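Local coordinates for putative polysaccharide biosynthesis protein with aminopeptidase-like domain (Clostridium acetobutylicum, PDB 3K9T) that is of unproven activity but probably acts in the biosynthesis of modified polysaccharides, binds one zinc ion per subunit and is not expected to be a peptidase, at residues P28-T34 / N93-Y99; T66-E70 / D164-T168; F390-V395 / R418-A423. All coordinates share one frame; numbering follows the deposited sequence.

Contact 1 (P28-T34 / N93-Y99)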
loop_
_atom_site.group_PDB
_atom_site.type_symbol
_atom_site.label_atom_id
_atom_site.label_comp_id
_atom_site.label_asym_id
_atom_site.label_seq_id
_atom_site.Cartn_x
_atom_site.Cartn_y
_atom_site.Cartn_z
ATOM N N PRO A 28 34.690 33.803 6.485
ATOM C CA PRO A 28 35.479 34.635 5.591
ATOM C C PRO A 28 36.433 33.938 4.640
ATOM O O PRO A 28 36.859 34.558 3.663
ATOM C CB PRO A 28 36.321 35.459 6.556
ATOM C CG PRO A 28 35.672 35.357 7.822
ATOM C CD PRO A 28 35.127 34.001 7.871
ATOM N N ILE A 29 36.779 32.692 4.933
ATOM C CA ILE A 29 37.780 31.961 4.189
ATOM C C ILE A 29 37.235 31.541 2.829
ATOM O O ILE A 29 36.108 31.059 2.724
ATOM C CB ILE A 29 38.249 30.709 5.004
ATOM C CG1 ILE A 29 39.032 31.128 6.247
ATOM C CG2 ILE A 29 39.079 29.787 4.149
ATOM C CD1 ILE A 29 39.016 30.093 7.370
ATOM N N CYS A 30 38.065 31.705 1.804
ATOM C CA CYS A 30 37.724 31.365 0.444
ATOM C C CYS A 30 38.042 29.895 0.086
ATOM O O CYS A 30 39.096 29.568 -0.470
ATOM C CB CYS A 30 38.462 32.290 -0.498
ATOM S SG CYS A 30 37.882 32.160 -2.207
ATOM N N ARG A 31 37.112 29.002 0.412
ATOM C CA ARG A 31 37.207 27.615 -0.029
ATOM C C ARG A 31 36.875 27.460 -1.523
ATOM O O ARG A 31 36.188 28.252 -2.120
ATOM C CB ARG A 31 36.239 26.751 0.773
ATOM C CG ARG A 31 36.621 26.549 2.211
ATOM C CD ARG A 31 35.438 26.208 3.098
ATOM N NE ARG A 31 34.590 27.390 3.292
ATOM C CZ ARG A 31 34.755 28.286 4.254
ATOM N NH1 ARG A 31 35.726 28.147 5.160
ATOM N NH2 ARG A 31 33.950 29.331 4.312
ATOM N N SER A 32 37.398 26.409 -2.107
ATOM C CA SER A 32 37.005 25.941 -3.427
ATOM C C SER A 32 37.193 24.401 -3.338
ATOM O O SER A 32 37.371 23.863 -2.230
ATOM C CB SER A 32 37.871 26.578 -4.521
ATOM O OG SER A 32 37.470 26.163 -5.819
ATOM N N ILE A 33 37.171 23.697 -4.468
ATOM C CA ILE A 33 37.389 22.248 -4.443
ATOM C C ILE A 33 38.833 21.857 -4.102
ATOM O O ILE A 33 39.110 20.706 -3.820
ATOM C CB ILE A 33 36.932 21.553 -5.721
ATOM C CG1 ILE A 33 37.577 22.143 -6.966
ATOM C CG2 ILE A 33 35.415 21.637 -5.842
ATOM C CD1 ILE A 33 37.390 21.180 -8.185
ATOM N N THR A 34 39.745 22.820 -4.192
ATOM C CA THR A 34 41.136 22.651 -3.827
ATOM C C THR A 34 41.575 23.977 -3.220
ATOM O O THR A 34 40.809 24.928 -3.221
ATOM C CB THR A 34 42.047 22.316 -5.047
ATOM O OG1 THR A 34 42.097 23.440 -5.941
ATOM C CG2 THR A 34 41.552 21.078 -5.773
ATOM N N ASN A 93 34.004 37.049 -0.906
ATOM C CA ASN A 93 34.710 36.170 -1.855
ATOM C C ASN A 93 33.760 35.585 -2.922
ATOM O O ASN A 93 34.191 34.923 -3.874
ATOM C CB ASN A 93 35.603 35.127 -1.157
ATOM C CG ASN A 93 34.837 34.218 -0.209
ATOM O OD1 ASN A 93 33.681 33.834 -0.476
ATOM N ND2 ASN A 93 35.494 33.829 0.896
ATOM N N LEU A 94 32.467 35.860 -2.768
ATOM C CA LEU A 94 31.496 35.456 -3.780
ATOM C C LEU A 94 31.611 36.344 -5.047
ATOM O O LEU A 94 31.139 35.948 -6.119
ATOM C CB LEU A 94 30.074 35.436 -3.212
ATOM C CG LEU A 94 29.701 34.464 -2.070
ATOM C CD1 LEU A 94 28.166 34.499 -1.845
ATOM C CD2 LEU A 94 30.165 33.015 -2.320
ATOM N N HIS A 95 32.268 37.509 -4.917
ATOM C CA HIS A 95 32.567 38.397 -6.053
ATOM C C HIS A 95 33.439 37.768 -7.163
ATOM O O HIS A 95 33.463 38.308 -8.261
ATOM C CB HIS A 95 33.250 39.702 -5.614
ATOM C CG HIS A 95 32.345 40.668 -4.923
ATOM N ND1 HIS A 95 31.174 41.119 -5.486
ATOM C CD2 HIS A 95 32.448 41.290 -3.724
ATOM C CE1 HIS A 95 30.575 41.952 -4.649
ATOM N NE2 HIS A 95 31.336 42.091 -3.579
ATOM N N VAL A 96 34.164 36.680 -6.891
ATOM C CA VAL A 96 34.987 36.024 -7.909
ATOM C C VAL A 96 34.452 34.629 -8.188
ATOM O O VAL A 96 34.121 33.888 -7.264
ATOM C CB VAL A 96 36.487 35.899 -7.503
ATOM C CG1 VAL A 96 37.267 35.096 -8.552
ATOM C CG2 VAL A 96 37.108 37.257 -7.368
HETATM N N MSE A 97 34.372 34.297 -9.476
HETATM C CA MSE A 97 33.961 32.979 -9.933
HETATM C C MSE A 97 35.070 31.980 -9.552
HETATM O O MSE A 97 36.241 32.169 -9.889
HETATM C CB MSE A 97 33.716 33.018 -11.436
HETATM C CG MSE A 97 33.300 31.684 -12.072
HETATM SE SE MSE A 97 33.404 31.809 -14.013
HETATM C CE MSE A 97 31.801 32.898 -14.277
ATOM N N SER A 98 34.694 30.931 -8.822
ATOM C CA SER A 98 35.671 29.998 -8.284
ATOM C C SER A 98 36.399 29.346 -9.446
ATOM O O SER A 98 35.775 28.958 -10.420
ATOM C CB SER A 98 35.000 28.944 -7.402
ATOM O OG SER A 98 35.939 28.264 -6.586
ATOM N N TYR A 99 37.713 29.224 -9.300
ATOM C CA TYR A 99 38.622 28.699 -10.313
ATOM C C TYR A 99 38.922 29.718 -11.415
ATOM O O TYR A 99 39.425 29.336 -12.473
ATOM C CB TYR A 99 38.187 27.313 -10.865
ATOM C CG TYR A 99 38.870 26.138 -10.174
ATOM C CD1 TYR A 99 38.736 25.940 -8.796
ATOM C CD2 TYR A 99 39.655 25.236 -10.882
ATOM C CE1 TYR A 99 39.348 24.871 -8.147
ATOM C CE2 TYR A 99 40.305 24.154 -10.216
ATOM C CZ TYR A 99 40.149 23.986 -8.851
ATOM O OH TYR A 99 40.745 22.928 -8.179
HETATM O O HOH W 1 38.131 35.162 1.259
HETATM O O HOH W 2 36.081 29.761 -4.435
#

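Contact 2 (T66-E70 / D164-T168)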
loop_
_atom_site.group_PDB
_atom_site.type_symbol
_atom_site.label_atom_id
_atom_site.label_comp_id
_atom_site.label_asym_id
_atom_site.label_seq_id
_atom_site.Cartn_x
_atom_site.Cartn_y
_atom_site.Cartn_z
ATOM N N THR A 66 39.413 12.811 -12.915
ATOM C CA THR A 66 40.797 13.210 -12.771
ATOM C C THR A 66 40.897 14.308 -11.746
ATOM O O THR A 66 40.188 15.298 -11.855
ATOM C CB THR A 66 41.349 13.763 -14.083
ATOM O OG1 THR A 66 41.200 12.778 -15.109
ATOM C CG2 THR A 66 42.816 14.159 -13.910
ATOM N N VAL A 67 41.795 14.153 -10.774
ATOM C CA VAL A 67 41.971 15.190 -9.765
ATOM C C VAL A 67 42.437 16.492 -10.453
ATOM O O VAL A 67 43.488 16.535 -11.093
ATOM C CB VAL A 67 42.960 14.746 -8.659
ATOM C CG1 VAL A 67 43.346 15.925 -7.720
ATOM C CG2 VAL A 67 42.372 13.603 -7.848
ATOM N N PRO A 68 41.648 17.561 -10.328
ATOM C CA PRO A 68 42.001 18.825 -11.022
ATOM C C PRO A 68 43.287 19.520 -10.558
ATOM O O PRO A 68 43.898 19.127 -9.575
ATOM C CB PRO A 68 40.825 19.746 -10.690
ATOM C CG PRO A 68 40.312 19.257 -9.346
ATOM C CD PRO A 68 40.544 17.735 -9.362
ATOM N N LYS A 69 43.669 20.558 -11.292
ATOM C CA LYS A 69 44.711 21.471 -10.856
ATOM C C LYS A 69 44.246 22.176 -9.595
ATOM O O LYS A 69 43.045 22.278 -9.308
ATOM C CB LYS A 69 45.036 22.518 -11.920
ATOM C CG LYS A 69 45.722 21.914 -13.136
ATOM C CD LYS A 69 46.275 22.930 -14.136
ATOM C CE LYS A 69 46.940 22.187 -15.295
ATOM N NZ LYS A 69 48.340 22.629 -15.525
ATOM N N GLU A 70 45.221 22.652 -8.831
ATOM C CA GLU A 70 44.933 23.349 -7.614
ATOM C C GLU A 70 44.768 24.821 -7.923
ATOM O O GLU A 70 45.560 25.396 -8.680
ATOM C CB GLU A 70 46.062 23.124 -6.595
ATOM C CG GLU A 70 45.850 23.919 -5.320
ATOM C CD GLU A 70 46.876 23.653 -4.256
ATOM O OE1 GLU A 70 47.475 22.543 -4.206
ATOM O OE2 GLU A 70 47.051 24.574 -3.436
ATOM N N ASP A 164 49.240 22.582 -11.234
ATOM C CA ASP A 164 49.285 21.242 -10.673
ATOM C C ASP A 164 49.609 21.423 -9.225
ATOM O O ASP A 164 50.478 22.209 -8.889
ATOM C CB ASP A 164 50.387 20.390 -11.324
ATOM C CG ASP A 164 49.966 19.785 -12.654
ATOM O OD1 ASP A 164 48.798 19.955 -13.085
ATOM O OD2 ASP A 164 50.811 19.097 -13.258
ATOM N N GLY A 165 48.876 20.725 -8.365
ATOM C CA GLY A 165 49.050 20.835 -6.918
ATOM C C GLY A 165 48.483 19.575 -6.283
ATOM O O GLY A 165 48.823 18.432 -6.683
ATOM N N SER A 166 47.608 19.771 -5.304
ATOM C CA SER A 166 46.887 18.656 -4.744
ATOM C C SER A 166 45.555 19.042 -4.131
ATOM O O SER A 166 45.328 20.203 -3.745
ATOM C CB SER A 166 47.745 17.956 -3.700
ATOM O OG SER A 166 48.106 18.873 -2.703
ATOM N N LEU A 167 44.692 18.024 -4.043
ATOM C CA LEU A 167 43.345 18.147 -3.515
ATOM C C LEU A 167 43.329 17.663 -2.068
ATOM O O LEU A 167 43.713 16.523 -1.784
ATOM C CB LEU A 167 42.358 17.318 -4.366
ATOM C CG LEU A 167 40.878 17.257 -3.945
ATOM C CD1 LEU A 167 39.967 17.177 -5.165
ATOM C CD2 LEU A 167 40.630 16.126 -3.020
ATOM N N THR A 168 42.881 18.547 -1.177
ATOM C CA THR A 168 42.813 18.274 0.252
ATOM C C THR A 168 41.501 17.634 0.657
ATOM O O THR A 168 40.433 18.101 0.226
ATOM C CB THR A 168 42.923 19.578 1.079
ATOM O OG1 THR A 168 44.038 20.349 0.605
ATOM C CG2 THR A 168 43.085 19.243 2.593
HETATM O O HOH W 3 50.538 23.255 -14.015
#

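Contact 3 (F390-V395 / R418-A423)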
loop_
_atom_site.group_PDB
_atom_site.type_symbol
_atom_site.label_atom_id
_atom_site.label_comp_id
_atom_site.label_asym_id
_atom_site.label_seq_id
_atom_site.Cartn_x
_atom_site.Cartn_y
_atom_site.Cartn_z
ATOM N N PHE A 390 2.599 -1.031 28.810
ATOM C CA PHE A 390 2.227 -1.246 27.409
ATOM C C PHE A 390 3.454 -1.479 26.550
ATOM O O PHE A 390 3.496 -2.438 25.806
ATOM C CB PHE A 390 1.415 -0.074 26.878
ATOM C CG PHE A 390 0.211 0.194 27.691
ATOM C CD1 PHE A 390 -0.915 -0.591 27.529
ATOM C CD2 PHE A 390 0.232 1.170 28.691
ATOM C CE1 PHE A 390 -2.041 -0.374 28.315
ATOM C CE2 PHE A 390 -0.876 1.395 29.485
ATOM C CZ PHE A 390 -2.021 0.619 29.296
ATOM N N ALA A 391 4.458 -0.620 26.664
ATOM C CA ALA A 391 5.709 -0.857 25.964
ATOM C C ALA A 391 6.269 -2.269 26.310
ATOM O O ALA A 391 6.767 -3.020 25.444
ATOM C CB ALA A 391 6.759 0.241 26.335
HETATM N N MSE A 392 6.213 -2.638 27.576
HETATM C CA MSE A 392 6.833 -3.914 27.970
HETATM C C MSE A 392 6.158 -5.074 27.285
HETATM O O MSE A 392 6.848 -5.974 26.785
HETATM C CB MSE A 392 6.817 -4.108 29.485
HETATM C CG MSE A 392 7.778 -3.189 30.162
HETATM SE SE MSE A 392 8.117 -3.625 32.002
HETATM C CE MSE A 392 6.528 -4.605 32.584
ATOM N N PHE A 393 4.814 -5.045 27.255
ATOM C CA PHE A 393 4.027 -6.114 26.636
ATOM C C PHE A 393 4.327 -6.277 25.148
ATOM O O PHE A 393 4.319 -7.399 24.641
ATOM C CB PHE A 393 2.529 -5.903 26.837
ATOM C CG PHE A 393 2.060 -6.130 28.249
ATOM C CD1 PHE A 393 2.331 -7.325 28.906
ATOM C CD2 PHE A 393 1.269 -5.174 28.896
ATOM C CE1 PHE A 393 1.869 -7.542 30.204
ATOM C CE2 PHE A 393 0.819 -5.376 30.191
ATOM C CZ PHE A 393 1.109 -6.573 30.841
ATOM N N TRP A 394 4.561 -5.165 24.452
ATOM C CA TRP A 394 5.015 -5.216 23.056
ATOM C C TRP A 394 6.372 -5.879 22.900
ATOM O O TRP A 394 6.542 -6.717 22.005
ATOM C CB TRP A 394 5.122 -3.830 22.448
ATOM C CG TRP A 394 3.871 -3.340 21.820
ATOM C CD1 TRP A 394 3.141 -2.266 22.199
ATOM C CD2 TRP A 394 3.197 -3.918 20.716
ATOM N NE1 TRP A 394 2.057 -2.124 21.392
ATOM C CE2 TRP A 394 2.066 -3.119 20.459
ATOM C CE3 TRP A 394 3.429 -5.045 19.921
ATOM C CZ2 TRP A 394 1.179 -3.383 19.414
ATOM C CZ3 TRP A 394 2.538 -5.329 18.891
ATOM C CH2 TRP A 394 1.418 -4.506 18.647
ATOM N N VAL A 395 7.333 -5.489 23.747
ATOM C CA VAL A 395 8.669 -6.055 23.692
ATOM C C VAL A 395 8.638 -7.563 23.950
ATOM O O VAL A 395 9.274 -8.338 23.241
ATOM C CB VAL A 395 9.626 -5.383 24.663
ATOM C CG1 VAL A 395 10.902 -6.179 24.746
ATOM C CG2 VAL A 395 9.928 -3.975 24.205
ATOM N N ARG A 418 10.861 4.760 24.394
ATOM C CA ARG A 418 9.891 4.062 25.243
ATOM C C ARG A 418 10.059 2.541 25.169
ATOM O O ARG A 418 10.007 1.812 26.172
ATOM C CB ARG A 418 8.503 4.413 24.766
ATOM C CG ARG A 418 7.481 4.268 25.794
ATOM C CD ARG A 418 6.182 4.818 25.309
ATOM N NE ARG A 418 5.139 4.206 26.094
ATOM C CZ ARG A 418 3.871 4.138 25.739
ATOM N NH1 ARG A 418 3.486 4.653 24.585
ATOM N NH2 ARG A 418 2.994 3.542 26.557
ATOM N N ILE A 419 10.266 2.082 23.948
ATOM C CA ILE A 419 10.523 0.693 23.685
ATOM C C ILE A 419 11.862 0.290 24.294
ATOM O O ILE A 419 11.952 -0.737 24.929
ATOM C CB ILE A 419 10.457 0.423 22.179
ATOM C CG1 ILE A 419 9.034 0.775 21.661
ATOM C CG2 ILE A 419 10.870 -0.995 21.885
ATOM C CD1 ILE A 419 7.902 0.135 22.417
ATOM N N LYS A 420 12.872 1.139 24.144
ATOM C CA LYS A 420 14.223 0.855 24.612
ATOM C C LYS A 420 14.289 0.685 26.118
ATOM O O LYS A 420 14.874 -0.274 26.645
ATOM C CB LYS A 420 15.150 1.998 24.176
ATOM C CG LYS A 420 16.635 1.702 24.301
ATOM C CD LYS A 420 17.177 1.980 25.703
ATOM C CE LYS A 420 18.696 1.945 25.722
ATOM N NZ LYS A 420 19.228 1.980 27.108
ATOM N N TYR A 421 13.681 1.628 26.815
ATOM C CA TYR A 421 13.670 1.592 28.252
ATOM C C TYR A 421 12.805 0.439 28.757
ATOM O O TYR A 421 13.109 -0.148 29.795
ATOM C CB TYR A 421 13.212 2.934 28.819
ATOM C CG TYR A 421 14.152 4.074 28.525
ATOM C CD1 TYR A 421 15.531 3.928 28.702
ATOM C CD2 TYR A 421 13.665 5.324 28.130
ATOM C CE1 TYR A 421 16.395 4.971 28.446
ATOM C CE2 TYR A 421 14.535 6.389 27.856
ATOM C CZ TYR A 421 15.896 6.210 28.021
ATOM O OH TYR A 421 16.757 7.254 27.750
ATOM N N ALA A 422 11.755 0.085 28.015
ATOM C CA ALA A 422 10.946 -1.069 28.400
ATOM C C ALA A 422 11.802 -2.339 28.302
ATOM O O ALA A 422 11.821 -3.150 29.222
ATOM C CB ALA A 422 9.644 -1.155 27.572
ATOM N N ALA A 423 12.542 -2.460 27.199
ATOM C CA ALA A 423 13.466 -3.564 26.954
ATOM C C ALA A 423 14.585 -3.609 27.995
ATOM O O ALA A 423 15.031 -4.689 28.382
ATOM C CB ALA A 423 14.063 -3.456 25.544
#

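Contact 1 (P28-T34 / N93-Y99)
The phenol oxygen of Tyr99 is gripped from two directions: Thr34 OG1 donates a hydrogen bond of 2.7 Å to Tyr99 OH, which is also bonded to the backbone O of Lys69. Thr34 OG1 also meets Trp71 N, so both hydroxyls are tied to the backbone where strand 70-79 begins. The Ile33 side chain crosses that of Tyr99 at about a right angle, with Ile33 CG1 3.5 Å from Tyr99 CE1, and Trp71 stacks on the same ring. Ser32 OG lies in the ring plane at its edge, 3.2 Å from Tyr99 CD1. Ser32 OG donates to Ser98 OG at 2.7 Å; chi1 of -178° swings the Ser32 hydroxyl away from its own N and toward 93-99. A water held by Ser98 OG (2.6 Å) donates to Arg31 O and gives the loops a further, water-mediated link. At the other end, the Asn93 amide passes alongside Cys30, with Asn93 ND2 3.6 Å from Cys30 CB. A further water accepts from Asn93 ND2 at 3.0 Å and donates to Pro28 O, while Asn93 OD1 takes the backbone N of Ser192. The Arg31 side chain leaves the backbone on the side away from 93-99, and its guanidinium bonds to the carbonyls of His190 and Pro191. Hydroxyls, an amide and two waters thus bridge a largely buried polar seam between insert and aminopeptidase-like region, which Arg31 links to the zinc ligand His190.

Contact 2 (T66-E70 / D164-T168)
Glu70 reaches straight across to the backbone of Gly165 and Ser166, whereas Lys69 and Val67 run at a slant past Asp164 and Leu167. With CG anti to the backbone N (chi1 176°) and the chain extended beyond it, the Glu70 carboxylate arrives beside Gly165 and the start of strand 166-174. Glu70 OE1 receives Ser166 N at 3.0 Å through its anti lone pair, in a nearly straight bond (170°). The absence of a side chain on Gly165 leaves room for this approach, and Glu70 OE1 sits 3.6 Å from Gly165 CA. The other oxygen, OE2, forms a salt bridge with Arg39 and a hydrogen bond with Asn72, so both carboxylate oxygens are held and the negative charge is probably stabilised. At the exposed end, Lys69 CG lies 3.6 Å from Asp164 OD1. The chain bends at its last torsion, yet Lys69 NZ makes only a long salt bridge to Asp164 OD1 (3.6 Å); a water bonded to Lys69 NZ at 2.7 Å links it to Asp164 N. On the buried side, Val67 CG1 meets Leu167 CB at 3.8 Å, next to helix 229-237, and Pro68 CD adds a looser touch on Leu167 CD1 (4.3 Å). Here strand 153-163, antiparallel to 70-79 in the insert, gives way through Asp164 and Gly165 to strand 166-174 of the mixed sheet of the aminopeptidase-like α/β fold.

Contact 3 (F390-V395 / R418-A423)
Ala391 and Ala422 meet methyl to methyl where two helices cross, Ala391 CB lying 3.4 Å from Ala422 CB. With such small residues at the crossing, the axes of 390-395 and 418-423 approach to 8.4 Å, at a crossing angle of -75°. The Ala422 methyl settles into a hollow bordered by Ala391, Met392 and Val395, where its closest side-chain neighbour after Ala391 is Met392 CG, 3.8 Å from Ala422 CB. In return, the Ala391 methyl sinks between Arg418, Ile419 and Ala422; Ala391 CB is 3.6 Å from Arg418 O and 4.1 Å from Ile419 CD1. Val395 forms the third bump. Its two methyls part, Val395 CG2 sliding past Ile419 CG2 at 3.9 Å and Val395 CG1 resting against Ala423 CB at 4.2 Å. Arg418 stretches out along the margin, its CG beside the Ala391 methyl and its NH2 near Phe390 CB, and forms a salt bridge with Asp388. Beyond this margin, Trp295 of the third subunit meets the Phe390 ring edge to face. Helix 405-412 also packs on Ile419 and Ala423, completing the three-helix core of the permutated winged helix-turn-helix domain.

Overall arrangement
From the N terminus, the chain leaves helix 12-26 through residues 28-34, passes strand 52-57 and enters the insert, with 66-70 near its beginning. It comes back to the first loop at 93-99, closing contact 1, and meets 66-70 again at 164-168, closing contact 2. The two loops cross rather than nest. Their centres are 15 Å apart and they touch, Ile33 packing on Pro68, so they bind the insert to the aminopeptidase-like domain near the zinc site and at the start of strand 166-174, next to the outermost strand 52-57 of the mixed sheet. Contact 3 follows in series, its centre over 50 Å from the others, closing a short loop in the C-terminal winged helix-turn-helix domain.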